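Local coordinates for sugar phosphate isomerase/epimerase (Parabacteroides distasonis, PDB 3L23), which binds a magnesium ion and probably acts as an isomerase or epimerase of the xylose isomerase-like TIM-barrel family, at residues G195-D200 / V228-K233; K105-W110 / C143-Q148; L201-T206 / P235-V240; N81-S86 / F91-F96. One frame throughout, in Å; residues are numbered along the deposited sequence.

Contact 1 of 4, residues G195-D200 / V228-K233; sequences GDQIYD and VEYMQK
In the outer helical layer of this TIM barrel, Y230 of helix 227-233 reaches across to Y199 and D200 in the first turn of helix 198-205, its ring joining the elements before and after strand 211-216. The polar part lies at the ring's phenolic end. Y230 OH donates to D200 OD1 at 2.7 Å, arriving on the syn side of the carboxylate, somewhat out of its plane. Ring and carboxylate are nearly coplanar, 16° apart, and D200 OD1 lies at the ring edge. The other oxygen is held from within the same segment: Q197, at the N-cap position, runs its chain out straight beyond CG and gives an N-H from NE2 to D200 OD2 at 3.1 Å. Its OE1 accepts from N225, which fixes the amide's rotation. Q197 NE2 also comes close to Y230 OH, but the angle is too poor for a hydrogen bond.

The apolar part is an offset edge-to-face pair. Y199 presents its edge toward the face of Y230, with ring centroids 5.5 Å apart and planes at 76°; the closest approach is Y199 CD2 to Y230 CE1, 3.7 Å. A first torsion of -161°, with CG opposite the backbone N, carries the Y199 ring inward, where F171 and F213 also meet it. Both tyrosines touch M215 of strand 211-216. The Y199 side chain is about 8 Å from those of the magnesium ligands H165 and D216. Buried aromatic side chains packed between outer helices and a barrel strand are usual in a TIM barrel.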
loop_
_atom_site.group_PDB
_atom_site.type_symbol
_atom_site.label_atom_id
_atom_site.label_comp_id
_atom_site.label_asym_id
_atom_site.label_seq_id
_atom_site.Cartn_x
_atom_site.Cartn_y
_atom_site.Cartn_z
ATOM N N GLY A 195 -15.706 20.620 -7.807
ATOM C CA GLY A 195 -15.370 20.043 -6.499
ATOM C C GLY A 195 -13.913 19.602 -6.434
ATOM O O GLY A 195 -13.211 19.595 -7.428
ATOM N N ASP A 196 -13.478 19.220 -5.246
ATOM C CA ASP A 196 -12.088 18.891 -4.978
ATOM C C ASP A 196 -11.889 17.401 -4.939
ATOM O O ASP A 196 -12.708 16.705 -4.345
ATOM C CB ASP A 196 -11.715 19.441 -3.618
ATOM C CG ASP A 196 -11.896 20.912 -3.539
ATOM O OD1 ASP A 196 -11.129 21.611 -4.230
ATOM O OD2 ASP A 196 -12.819 21.377 -2.818
ATOM N N GLN A 197 -10.781 16.913 -5.510
ATOM C CA GLN A 197 -10.464 15.512 -5.412
ATOM C C GLN A 197 -10.133 15.173 -3.960
ATOM O O GLN A 197 -9.374 15.894 -3.296
ATOM C CB GLN A 197 -9.293 15.140 -6.331
ATOM C CG GLN A 197 -9.633 15.351 -7.821
ATOM C CD GLN A 197 -8.551 14.902 -8.779
ATOM O OE1 GLN A 197 -8.858 14.313 -9.824
ATOM N NE2 GLN A 197 -7.272 15.147 -8.412
ATOM N N ILE A 198 -10.671 14.056 -3.489
ATOM C CA ILE A 198 -10.380 13.593 -2.118
ATOM C C ILE A 198 -8.893 13.524 -1.842
ATOM O O ILE A 198 -8.441 13.973 -0.800
ATOM C CB ILE A 198 -11.110 12.237 -1.801
ATOM C CG1 ILE A 198 -12.612 12.447 -1.747
ATOM C CG2 ILE A 198 -10.623 11.630 -0.464
ATOM C CD1 ILE A 198 -13.411 11.158 -1.911
ATOM N N TYR A 199 -8.100 12.969 -2.762
ATOM C CA TYR A 199 -6.659 12.842 -2.536
ATOM C C TYR A 199 -5.979 14.200 -2.284
ATOM O O TYR A 199 -5.042 14.306 -1.448
ATOM C CB TYR A 199 -6.038 12.137 -3.741
ATOM C CG TYR A 199 -4.673 11.507 -3.521
ATOM C CD1 TYR A 199 -4.520 10.381 -2.703
ATOM C CD2 TYR A 199 -3.535 12.032 -4.130
ATOM C CE1 TYR A 199 -3.274 9.806 -2.514
ATOM C CE2 TYR A 199 -2.297 11.445 -3.942
ATOM C CZ TYR A 199 -2.168 10.359 -3.144
ATOM O OH TYR A 199 -0.942 9.766 -2.924
ATOM N N ASP A 200 -6.390 15.214 -3.042
ATOM C CA ASP A 200 -5.876 16.585 -2.829
ATOM C C ASP A 200 -6.207 17.114 -1.440
ATOM O O ASP A 200 -5.376 17.773 -0.832
ATOM C CB ASP A 200 -6.343 17.508 -3.933
ATOM C CG ASP A 200 -5.797 17.079 -5.259
ATOM O OD1 ASP A 200 -4.658 16.592 -5.250
ATOM O OD2 ASP A 200 -6.470 17.191 -6.289
ATOM N N VAL A 228 3.126 10.884 -12.400
ATOM C CA VAL A 228 4.343 11.691 -12.578
ATOM C C VAL A 228 4.126 13.130 -12.124
ATOM O O VAL A 228 4.955 13.693 -11.418
ATOM C CB VAL A 228 4.840 11.570 -14.011
ATOM C CG1 VAL A 228 5.918 12.607 -14.314
ATOM C CG2 VAL A 228 5.356 10.116 -14.258
ATOM N N GLU A 229 3.015 13.740 -12.532
ATOM C CA GLU A 229 2.640 15.065 -12.048
ATOM C C GLU A 229 2.518 15.130 -10.528
ATOM O O GLU A 229 2.945 16.117 -9.912
ATOM C CB GLU A 229 1.307 15.510 -12.668
ATOM C CG GLU A 229 0.821 16.874 -12.198
ATOM C CD GLU A 229 -0.600 17.258 -12.703
ATOM O OE1 GLU A 229 -1.359 16.384 -13.227
ATOM O OE2 GLU A 229 -0.921 18.463 -12.557
ATOM N N TYR A 230 1.909 14.113 -9.920
ATOM C CA TYR A 230 1.787 14.059 -8.458
ATOM C C TYR A 230 3.161 14.019 -7.772
ATOM O O TYR A 230 3.404 14.739 -6.784
ATOM C CB TYR A 230 0.888 12.895 -7.983
ATOM C CG TYR A 230 -0.518 13.379 -7.783
ATOM C CD1 TYR A 230 -0.880 14.052 -6.634
ATOM C CD2 TYR A 230 -1.479 13.225 -8.790
ATOM C CE1 TYR A 230 -2.189 14.556 -6.472
ATOM C CE2 TYR A 230 -2.728 13.729 -8.644
ATOM C CZ TYR A 230 -3.086 14.414 -7.489
ATOM O OH TYR A 230 -4.377 14.921 -7.397
HETATM N N MSE A 231 4.053 13.164 -8.257
HETATM C CA MSE A 231 5.428 13.126 -7.720
HETATM C C MSE A 231 6.152 14.485 -7.891
HETATM O O MSE A 231 6.885 14.918 -7.008
HETATM C CB MSE A 231 6.254 11.995 -8.371
HETATM C CG MSE A 231 6.039 10.653 -7.723
HETATM SE SE MSE A 231 7.190 9.307 -8.532
HETATM C CE MSE A 231 6.193 8.957 -10.184
ATOM N N GLN A 232 5.941 15.159 -9.015
ATOM C CA GLN A 232 6.593 16.467 -9.236
ATOM C C GLN A 232 6.030 17.524 -8.307
ATOM O O GLN A 232 6.763 18.378 -7.806
ATOM C CB GLN A 232 6.448 16.909 -10.688
ATOM C CG GLN A 232 7.254 16.043 -11.672
ATOM C CD GLN A 232 6.894 16.280 -13.160
ATOM O OE1 GLN A 232 6.084 17.137 -13.480
ATOM N NE2 GLN A 232 7.537 15.554 -14.052
ATOM N N LYS A 233 4.718 17.480 -8.094
ATOM C CA LYS A 233 4.038 18.495 -7.253
ATOM C C LYS A 233 4.235 18.266 -5.767
ATOM O O LYS A 233 4.366 19.234 -5.008
ATOM C CB LYS A 233 2.532 18.544 -7.557
ATOM C CG LYS A 233 2.146 19.257 -8.841
#

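Contact 2 of 4, residues K105-W110 / C143-Q148; sequences KIMEYW and CDIFNQ
I106 and M107 on helix 103-119 face I145 and Q148 on helix 136-155, a pair of neighbouring helices that run in roughly the same direction. Their local axes approach to 10.8 Å and cross at -35°.

The purely apolar contacts lie on the buried side. The gamma branches of the two isoleucines meet, I106 CG2 to I145 CG2 at 4.0 Å, with the side chains crossing at about a right angle. M107, present as selenomethionine, adds its terminal methyl: CE rests 3.7 Å from I145 CG2.

A second group brings M107 against polar atoms without hydrogen bonding. Bends at chi2 (-56°) and chi3 bring M107 CE to 3.4 Å from the backbone I145 O. The extended Q148 side chain runs across it toward solvent, its CG 3.7 Å from M107 SE and its OE1 3.7 Å from M107 CE. The exposed glutamine thus covers M107 on the outer side, mostly with its aliphatic carbons.

Further along, W110 continues the seam against A149, V152 and I153, and also touches L125 and Q127 of strand 124-127. Parallel-running helices meeting over the strand that connects them are the arrangement expected of consecutive beta-alpha units, here in a TIM barrel.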
loop_
_atom_site.group_PDB
_atom_site.type_symbol
_atom_site.label_atom_id
_atom_site.label_comp_id
_atom_site.label_asym_id
_atom_site.label_seq_id
_atom_site.Cartn_x
_atom_site.Cartn_y
_atom_site.Cartn_z
ATOM N N LYS A 105 -11.437 3.231 19.305
ATOM C CA LYS A 105 -11.300 1.890 18.751
ATOM C C LYS A 105 -10.269 1.884 17.639
ATOM O O LYS A 105 -9.430 0.973 17.519
ATOM C CB LYS A 105 -12.664 1.446 18.238
ATOM C CG LYS A 105 -12.906 -0.020 18.115
ATOM C CD LYS A 105 -14.335 -0.316 18.638
ATOM N N ILE A 106 -10.329 2.894 16.774
ATOM C CA ILE A 106 -9.302 3.004 15.751
ATOM C C ILE A 106 -7.890 3.135 16.371
ATOM O O ILE A 106 -6.949 2.473 15.914
ATOM C CB ILE A 106 -9.579 4.196 14.799
ATOM C CG1 ILE A 106 -10.880 3.945 14.005
ATOM C CG2 ILE A 106 -8.404 4.445 13.847
ATOM C CD1 ILE A 106 -11.315 5.150 13.146
HETATM N N MSE A 107 -7.745 3.960 17.402
HETATM C CA MSE A 107 -6.433 4.153 18.026
HETATM C C MSE A 107 -5.965 2.878 18.760
HETATM O O MSE A 107 -4.766 2.591 18.791
HETATM C CB MSE A 107 -6.422 5.384 18.936
HETATM C CG MSE A 107 -6.701 6.691 18.159
HETATM SE SE MSE A 107 -5.530 7.014 16.721
HETATM C CE MSE A 107 -6.885 7.895 15.523
ATOM N N GLU A 108 -6.904 2.122 19.318
ATOM C CA GLU A 108 -6.610 0.823 19.935
ATOM C C GLU A 108 -6.045 -0.165 18.910
ATOM O O GLU A 108 -5.095 -0.912 19.189
ATOM C CB GLU A 108 -7.884 0.288 20.603
ATOM C CG GLU A 108 -7.817 -1.135 21.165
ATOM C CD GLU A 108 -9.086 -1.539 21.932
ATOM O OE1 GLU A 108 -9.934 -0.678 22.245
ATOM O OE2 GLU A 108 -9.225 -2.741 22.240
ATOM N N TYR A 109 -6.628 -0.166 17.712
ATOM C CA TYR A 109 -6.135 -0.976 16.624
ATOM C C TYR A 109 -4.722 -0.573 16.270
ATOM O O TYR A 109 -3.852 -1.427 16.129
ATOM C CB TYR A 109 -7.003 -0.820 15.367
ATOM C CG TYR A 109 -6.450 -1.594 14.214
ATOM C CD1 TYR A 109 -6.765 -2.936 14.040
ATOM C CD2 TYR A 109 -5.583 -1.006 13.322
ATOM C CE1 TYR A 109 -6.215 -3.666 13.033
ATOM C CE2 TYR A 109 -5.059 -1.724 12.324
ATOM C CZ TYR A 109 -5.389 -3.040 12.161
ATOM O OH TYR A 109 -4.775 -3.731 11.127
ATOM N N TRP A 110 -4.489 0.721 16.095
ATOM C CA TRP A 110 -3.164 1.163 15.665
ATOM C C TRP A 110 -2.092 0.839 16.722
ATOM O O TRP A 110 -0.991 0.427 16.365
ATOM C CB TRP A 110 -3.145 2.656 15.281
ATOM C CG TRP A 110 -3.778 2.870 13.942
ATOM C CD1 TRP A 110 -4.861 3.609 13.672
ATOM C CD2 TRP A 110 -3.352 2.293 12.692
ATOM N NE1 TRP A 110 -5.173 3.542 12.339
ATOM C CE2 TRP A 110 -4.254 2.740 11.704
ATOM C CE3 TRP A 110 -2.296 1.447 12.320
ATOM C CZ2 TRP A 110 -4.116 2.389 10.365
ATOM C CZ3 TRP A 110 -2.171 1.076 11.015
ATOM C CH2 TRP A 110 -3.081 1.549 10.042
ATOM N N CYS A 143 -8.642 12.909 7.844
ATOM C CA CYS A 143 -7.275 13.436 7.961
ATOM C C CYS A 143 -6.795 13.601 9.417
ATOM O O CYS A 143 -5.668 13.244 9.748
ATOM C CB CYS A 143 -7.133 14.759 7.238
ATOM S SG CYS A 143 -7.324 14.596 5.458
ATOM N N ASP A 144 -7.653 14.118 10.284
ATOM C CA ASP A 144 -7.308 14.265 11.678
ATOM C C ASP A 144 -7.020 12.902 12.311
ATOM O O ASP A 144 -6.114 12.775 13.142
ATOM C CB ASP A 144 -8.470 14.913 12.425
ATOM C CG ASP A 144 -8.697 16.350 12.034
ATOM O OD1 ASP A 144 -7.732 16.999 11.580
ATOM O OD2 ASP A 144 -9.824 16.856 12.259
ATOM N N ILE A 145 -7.802 11.891 11.927
ATOM C CA ILE A 145 -7.633 10.545 12.452
ATOM C C ILE A 145 -6.279 9.985 11.955
ATOM O O ILE A 145 -5.543 9.356 12.728
ATOM C CB ILE A 145 -8.895 9.638 12.124
ATOM C CG1 ILE A 145 -10.069 10.074 13.002
ATOM C CG2 ILE A 145 -8.600 8.135 12.255
ATOM C CD1 ILE A 145 -11.473 9.575 12.538
ATOM N N PHE A 146 -5.938 10.207 10.698
ATOM C CA PHE A 146 -4.647 9.751 10.175
ATOM C C PHE A 146 -3.480 10.406 10.943
ATOM O O PHE A 146 -2.469 9.750 11.275
ATOM C CB PHE A 146 -4.513 10.076 8.692
ATOM C CG PHE A 146 -5.403 9.235 7.742
ATOM C CD1 PHE A 146 -6.144 8.141 8.173
ATOM C CD2 PHE A 146 -5.401 9.534 6.387
ATOM C CE1 PHE A 146 -6.937 7.407 7.259
ATOM C CE2 PHE A 146 -6.162 8.793 5.479
ATOM C CZ PHE A 146 -6.911 7.737 5.919
ATOM N N ASN A 147 -3.610 11.711 11.205
ATOM C CA ASN A 147 -2.569 12.443 11.945
ATOM C C ASN A 147 -2.402 11.820 13.342
ATOM O O ASN A 147 -1.289 11.597 13.798
ATOM C CB ASN A 147 -2.898 13.934 12.105
ATOM C CG ASN A 147 -2.679 14.738 10.847
ATOM O OD1 ASN A 147 -1.896 14.361 9.967
ATOM N ND2 ASN A 147 -3.345 15.876 10.764
ATOM N N GLN A 148 -3.514 11.522 14.009
ATOM C CA GLN A 148 -3.442 10.950 15.361
ATOM C C GLN A 148 -2.922 9.511 15.303
ATOM O O GLN A 148 -2.186 9.096 16.200
ATOM C CB GLN A 148 -4.784 10.971 16.067
ATOM C CG GLN A 148 -4.623 10.563 17.523
ATOM C CD GLN A 148 -5.909 10.604 18.339
ATOM O OE1 GLN A 148 -6.996 10.857 17.810
ATOM N NE2 GLN A 148 -5.782 10.331 19.628
#

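Contact 3 of 4, residues L201-T206 / P235-V240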
loop_
_atom_site.group_PDB
_atom_site.type_symbol
_atom_site.label_atom_id
_atom_site.label_comp_id
_atom_site.label_asym_id
_atom_site.label_seq_id
_atom_site.Cartn_x
_atom_site.Cartn_y
_atom_site.Cartn_z
ATOM N N LEU A 201 -7.392 16.801 -0.926
ATOM C CA LEU A 201 -7.756 17.171 0.425
ATOM C C LEU A 201 -6.900 16.398 1.436
ATOM O O LEU A 201 -6.532 16.941 2.488
ATOM C CB LEU A 201 -9.252 16.931 0.692
ATOM C CG LEU A 201 -10.250 17.693 -0.193
ATOM C CD1 LEU A 201 -11.664 17.202 0.062
ATOM C CD2 LEU A 201 -10.093 19.210 -0.010
HETATM N N MSE A 202 -6.571 15.138 1.131
HETATM C CA MSE A 202 -5.756 14.342 2.049
HETATM C C MSE A 202 -4.359 14.925 2.164
HETATM O O MSE A 202 -3.812 15.032 3.264
HETATM C CB MSE A 202 -5.695 12.871 1.609
HETATM C CG MSE A 202 -7.003 12.128 1.843
HETATM SE SE MSE A 202 -6.665 10.266 1.252
HETATM C CE MSE A 202 -8.318 9.522 1.918
ATOM N N LEU A 203 -3.778 15.273 1.026
ATOM C CA LEU A 203 -2.470 15.950 0.999
ATOM C C LEU A 203 -2.525 17.249 1.778
ATOM O O LEU A 203 -1.664 17.528 2.622
ATOM C CB LEU A 203 -2.051 16.224 -0.434
ATOM C CG LEU A 203 -1.599 14.980 -1.208
ATOM C CD1 LEU A 203 -1.737 15.223 -2.744
ATOM C CD2 LEU A 203 -0.186 14.472 -0.800
ATOM N N LYS A 204 -3.530 18.056 1.514
ATOM C CA LYS A 204 -3.604 19.382 2.158
ATOM C C LYS A 204 -3.715 19.346 3.681
ATOM O O LYS A 204 -3.124 20.197 4.388
ATOM C CB LYS A 204 -4.801 20.156 1.602
ATOM C CG LYS A 204 -4.918 21.561 2.122
ATOM C CD LYS A 204 -5.958 22.371 1.391
ATOM C CE LYS A 204 -7.354 21.899 1.605
ATOM N NZ LYS A 204 -8.200 23.153 1.699
ATOM N N ASP A 205 -4.511 18.413 4.184
ATOM C CA ASP A 205 -4.946 18.423 5.571
ATOM C C ASP A 205 -4.356 17.339 6.458
ATOM O O ASP A 205 -4.781 17.191 7.597
ATOM C CB ASP A 205 -6.467 18.347 5.615
ATOM C CG ASP A 205 -7.129 19.626 5.123
ATOM O OD1 ASP A 205 -6.558 20.715 5.333
ATOM O OD2 ASP A 205 -8.227 19.549 4.555
ATOM N N THR A 206 -3.368 16.619 5.953
ATOM C CA THR A 206 -2.553 15.718 6.775
ATOM C C THR A 206 -1.212 16.427 6.983
ATOM O O THR A 206 -0.779 17.211 6.148
ATOM C CB THR A 206 -2.344 14.355 6.175
ATOM O OG1 THR A 206 -1.816 14.463 4.847
ATOM C CG2 THR A 206 -3.667 13.605 6.160
ATOM N N PRO A 235 6.745 16.100 -3.978
ATOM C CA PRO A 235 7.921 15.249 -3.764
ATOM C C PRO A 235 8.205 15.037 -2.288
ATOM O O PRO A 235 8.864 14.076 -1.930
ATOM C CB PRO A 235 9.062 16.057 -4.403
ATOM C CG PRO A 235 8.615 17.429 -4.432
ATOM C CD PRO A 235 7.117 17.397 -4.571
ATOM N N ASP A 236 7.697 15.921 -1.438
ATOM C CA ASP A 236 7.844 15.803 0.015
ATOM C C ASP A 236 6.882 14.792 0.680
ATOM O O ASP A 236 7.074 14.441 1.853
ATOM C CB ASP A 236 7.657 17.180 0.688
ATOM C CG ASP A 236 6.293 17.879 0.354
ATOM O OD1 ASP A 236 5.763 17.819 -0.807
ATOM O OD2 ASP A 236 5.784 18.582 1.279
ATOM N N ARG A 237 5.841 14.380 -0.035
ATOM C CA ARG A 237 4.777 13.565 0.553
ATOM C C ARG A 237 4.732 12.130 0.049
ATOM O O ARG A 237 4.281 11.242 0.761
ATOM C CB ARG A 237 3.426 14.208 0.231
ATOM C CG ARG A 237 3.315 15.682 0.608
ATOM C CD ARG A 237 3.630 15.959 2.076
ATOM N NE ARG A 237 2.896 15.150 3.048
ATOM C CZ ARG A 237 1.639 15.341 3.422
ATOM N NH1 ARG A 237 0.895 16.286 2.894
ATOM N NH2 ARG A 237 1.107 14.557 4.338
ATOM N N ILE A 238 5.133 11.906 -1.197
ATOM C CA ILE A 238 5.025 10.559 -1.793
ATOM C C ILE A 238 6.364 9.859 -1.633
ATOM O O ILE A 238 7.324 10.239 -2.303
ATOM C CB ILE A 238 4.610 10.640 -3.267
ATOM C CG1 ILE A 238 3.206 11.285 -3.379
ATOM C CG2 ILE A 238 4.691 9.226 -3.867
ATOM C CD1 ILE A 238 2.853 11.853 -4.771
ATOM N N LYS A 239 6.436 8.893 -0.725
ATOM C CA LYS A 239 7.693 8.300 -0.293
ATOM C C LYS A 239 7.915 6.858 -0.711
ATOM O O LYS A 239 9.032 6.366 -0.597
ATOM C CB LYS A 239 7.765 8.356 1.218
ATOM C CG LYS A 239 7.681 9.771 1.764
ATOM C CD LYS A 239 9.014 10.395 1.961
ATOM C CE LYS A 239 8.895 11.815 2.605
ATOM N NZ LYS A 239 8.005 11.859 3.842
ATOM N N VAL A 240 6.859 6.180 -1.156
ATOM C CA VAL A 240 6.926 4.777 -1.576
ATOM C C VAL A 240 6.013 4.630 -2.775
ATOM O O VAL A 240 5.055 5.353 -2.869
ATOM C CB VAL A 240 6.446 3.827 -0.435
ATOM C CG1 VAL A 240 6.637 2.358 -0.820
ATOM C CG2 VAL A 240 7.180 4.144 0.908
#
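L203 in helix 198-205 and T206 just beyond it receive R237, which stands just before barrel strand 238-243; the contact lies at the alpha-to-beta ends of two successive units of the TIM barrel, where helices run out and strands begin. Walking along the first segment, M202 takes part through its backbone: its carbonyl O accepts a short bond of 2.6 Å from T206 OG1, while T206 N makes only a weak bond to the same oxygen. L203 contributes twice. Its carbonyl O accepts from R237 NH1 at 2.9 Å, in the carbonyl plane on a lone pair, although the N-H...O angle of 136° is well short of straight. Its side chain passes R237 in the opposite sense, with CD2 at 3.8 Å from R237 CB and lying over one face of the guanidinium. T206 completes the grip. Its hydroxyl sits between the backbone N and the carbonyl carbon (chi1 54°), a rotation that lets it donate back to the helix while accepting from R237 NH2 at 3.0 Å.

The arginine can reach both acceptors because its chain is bent at chi2 and chi3. NH2 also donates to V211 O, so the group ties the last part of the helix to the adjacent strand, and the carbonyls here would favour its positive charge. Both acceptors across the contact are met close to the guanidinium plane, with the bond from R237 NH2 to T206 OG1 the straighter, at 162°.

Contact 4 of 4, residues N81-S86 / F91-F96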
loop_
_atom_site.group_PDB
_atom_site.type_symbol
_atom_site.label_atom_id
_atom_site.label_comp_id
_atom_site.label_asym_id
_atom_site.label_seq_id
_atom_site.Cartn_x
_atom_site.Cartn_y
_atom_site.Cartn_z
ATOM N N ASN A 81 -5.580 -2.732 7.701
ATOM C CA ASN A 81 -6.760 -1.881 7.774
ATOM C C ASN A 81 -7.430 -1.981 9.146
ATOM O O ASN A 81 -7.643 -3.105 9.619
ATOM C CB ASN A 81 -7.794 -2.332 6.739
ATOM C CG ASN A 81 -7.446 -1.940 5.339
ATOM O OD1 ASN A 81 -7.313 -0.729 4.981
ATOM N ND2 ASN A 81 -7.270 -2.967 4.519
ATOM N N PRO A 82 -7.762 -0.846 9.789
ATOM C CA PRO A 82 -8.486 -0.903 11.064
ATOM C C PRO A 82 -9.741 -1.762 11.086
ATOM O O PRO A 82 -10.604 -1.673 10.191
ATOM C CB PRO A 82 -8.855 0.567 11.326
ATOM C CG PRO A 82 -7.755 1.318 10.669
ATOM C CD PRO A 82 -7.396 0.547 9.452
ATOM N N VAL A 83 -9.811 -2.593 12.118
ATOM C CA VAL A 83 -10.959 -3.455 12.354
ATOM C C VAL A 83 -11.336 -3.398 13.812
ATOM O O VAL A 83 -10.510 -3.083 14.671
ATOM C CB VAL A 83 -10.694 -4.958 12.001
ATOM C CG1 VAL A 83 -10.531 -5.184 10.487
ATOM C CG2 VAL A 83 -9.506 -5.496 12.785
ATOM N N ASP A 84 -12.616 -3.671 14.067
ATOM C CA ASP A 84 -13.181 -3.747 15.393
ATOM C C ASP A 84 -13.085 -5.227 15.763
ATOM O O ASP A 84 -13.844 -6.046 15.243
ATOM C CB ASP A 84 -14.633 -3.267 15.360
ATOM C CG ASP A 84 -15.338 -3.362 16.727
ATOM O OD1 ASP A 84 -14.867 -4.106 17.610
ATOM O OD2 ASP A 84 -16.373 -2.681 16.908
ATOM N N THR A 85 -12.174 -5.568 16.670
ATOM C CA THR A 85 -11.956 -6.974 17.013
ATOM C C THR A 85 -13.102 -7.638 17.821
ATOM O O THR A 85 -13.048 -8.837 18.077
ATOM C CB THR A 85 -10.597 -7.194 17.728
ATOM O OG1 THR A 85 -10.526 -6.364 18.892
ATOM C CG2 THR A 85 -9.437 -6.884 16.792
ATOM N N SER A 86 -14.126 -6.874 18.205
ATOM C CA SER A 86 -15.304 -7.456 18.843
ATOM C C SER A 86 -16.164 -8.224 17.834
ATOM O O SER A 86 -17.068 -8.961 18.230
ATOM C CB SER A 86 -16.152 -6.374 19.511
ATOM O OG SER A 86 -16.822 -5.579 18.552
ATOM N N PHE A 91 -15.681 -8.892 7.521
ATOM C CA PHE A 91 -16.238 -7.856 6.647
ATOM C C PHE A 91 -17.033 -6.861 7.488
ATOM O O PHE A 91 -16.947 -5.653 7.272
ATOM C CB PHE A 91 -17.121 -8.463 5.549
ATOM N N LYS A 92 -17.793 -7.360 8.457
ATOM C CA LYS A 92 -18.496 -6.476 9.384
ATOM C C LYS A 92 -17.527 -5.834 10.391
ATOM O O LYS A 92 -17.898 -4.880 11.091
ATOM C CB LYS A 92 -19.601 -7.232 10.142
ATOM N N ALA A 93 -16.310 -6.370 10.492
ATOM C CA ALA A 93 -15.321 -5.852 11.438
ATOM C C ALA A 93 -14.581 -4.639 10.892
ATOM O O ALA A 93 -14.045 -3.880 11.666
ATOM C CB ALA A 93 -14.309 -6.950 11.803
HETATM N N MSE A 94 -14.523 -4.494 9.562
HETATM C CA MSE A 94 -13.787 -3.389 8.915
HETATM C C MSE A 94 -14.436 -2.036 9.220
HETATM O O MSE A 94 -15.619 -1.840 8.972
HETATM C CB MSE A 94 -13.682 -3.573 7.391
HETATM C CG MSE A 94 -12.723 -4.683 6.914
HETATM SE SE MSE A 94 -12.438 -4.795 4.925
HETATM C CE MSE A 94 -11.238 -3.321 4.703
ATOM N N ILE A 95 -13.641 -1.111 9.747
ATOM C CA ILE A 95 -14.114 0.211 10.138
ATOM C C ILE A 95 -14.007 1.136 8.930
ATOM O O ILE A 95 -12.922 1.521 8.528
ATOM C CB ILE A 95 -13.317 0.754 11.325
ATOM C CG1 ILE A 95 -13.394 -0.217 12.503
ATOM C CG2 ILE A 95 -13.832 2.177 11.693
ATOM C CD1 ILE A 95 -12.466 0.118 13.679
ATOM N N PHE A 96 -15.135 1.462 8.328
ATOM C CA PHE A 96 -15.172 2.368 7.184
ATOM C C PHE A 96 -15.727 3.731 7.526
ATOM O O PHE A 96 -15.310 4.726 6.940
ATOM C CB PHE A 96 -16.046 1.801 6.050
ATOM C CG PHE A 96 -15.361 0.806 5.200
ATOM C CD1 PHE A 96 -14.496 1.212 4.182
ATOM C CD2 PHE A 96 -15.586 -0.550 5.387
ATOM C CE1 PHE A 96 -13.862 0.285 3.376
ATOM C CE2 PHE A 96 -14.932 -1.486 4.584
ATOM C CZ PHE A 96 -14.072 -1.068 3.582
#
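V83 and M94 face each other across a short antiparallel turn-back in the loop between strand 74-79 and helix 103-119, and their side chains are laid alongside rather than locked together. V83 sits beside the facing segment, its CB against A93 CB and its CG1 4.2 Å from M94 CG. I95 leans across: with its first torsion at -57°, CG1 lies beside its own backbone N, and the CD1 methyl settles on the V83-D84 peptide, 3.7 Å from V83 C. The same methyl brushes P82 CB. In the conformer described, selenomethionine M94 bends at chi3 to bring CE onto the N81 amide, 4.0 Å from N81 ND2, the two chains crossing obliquely. D84 turns its carboxylate away from A93; OD1 accepts from S86 N at 2.9 Å in an Asx turn, and S86 OG, in one of two conformers, donates to the same oxygen from the same face.

The frame is a single beta bridge, V83 and M94 forming a non-hydrogen-bonded pair. I95 N donates to P82 O at 3.1 Å, almost straight at 176°, and D84 N to A93 O at 2.8 Å.

Y109 and W110 of helix 103-119 back P82, and the N81 side chain lies about 8 Å from that of the magnesium ligand H165. Since the hydrogen bonds across the contact are all between backbone atoms, the chemistry implies a loop whose path is set mainly by its peptide groups, with V83, A93 and I95 adding apolar cover.

Overall arrangement
Contacts 1 and 3 are buried and share helix 198-205, meeting it near its start and further along. They touch each other where Y230 packs on L203 and I238, and both rely on polar side chains: a tyrosine-carboxylate bond in one, an arginine held by carbonyl and hydroxyl oxygens in the other. Contact 2, partly buried, is apolar helix packing; its second helix packs beside helix 198-205, with C143 and N147 against D205 and T206. Contact 4, also partly buried, lies in a loop and relies mainly on backbone bonds; Y109 over P82 and V83 joins it to contact 2. Contacts 1 and 4, about 28 Å apart between centres, do not touch, although each has a side chain about 8 Å from that of H165.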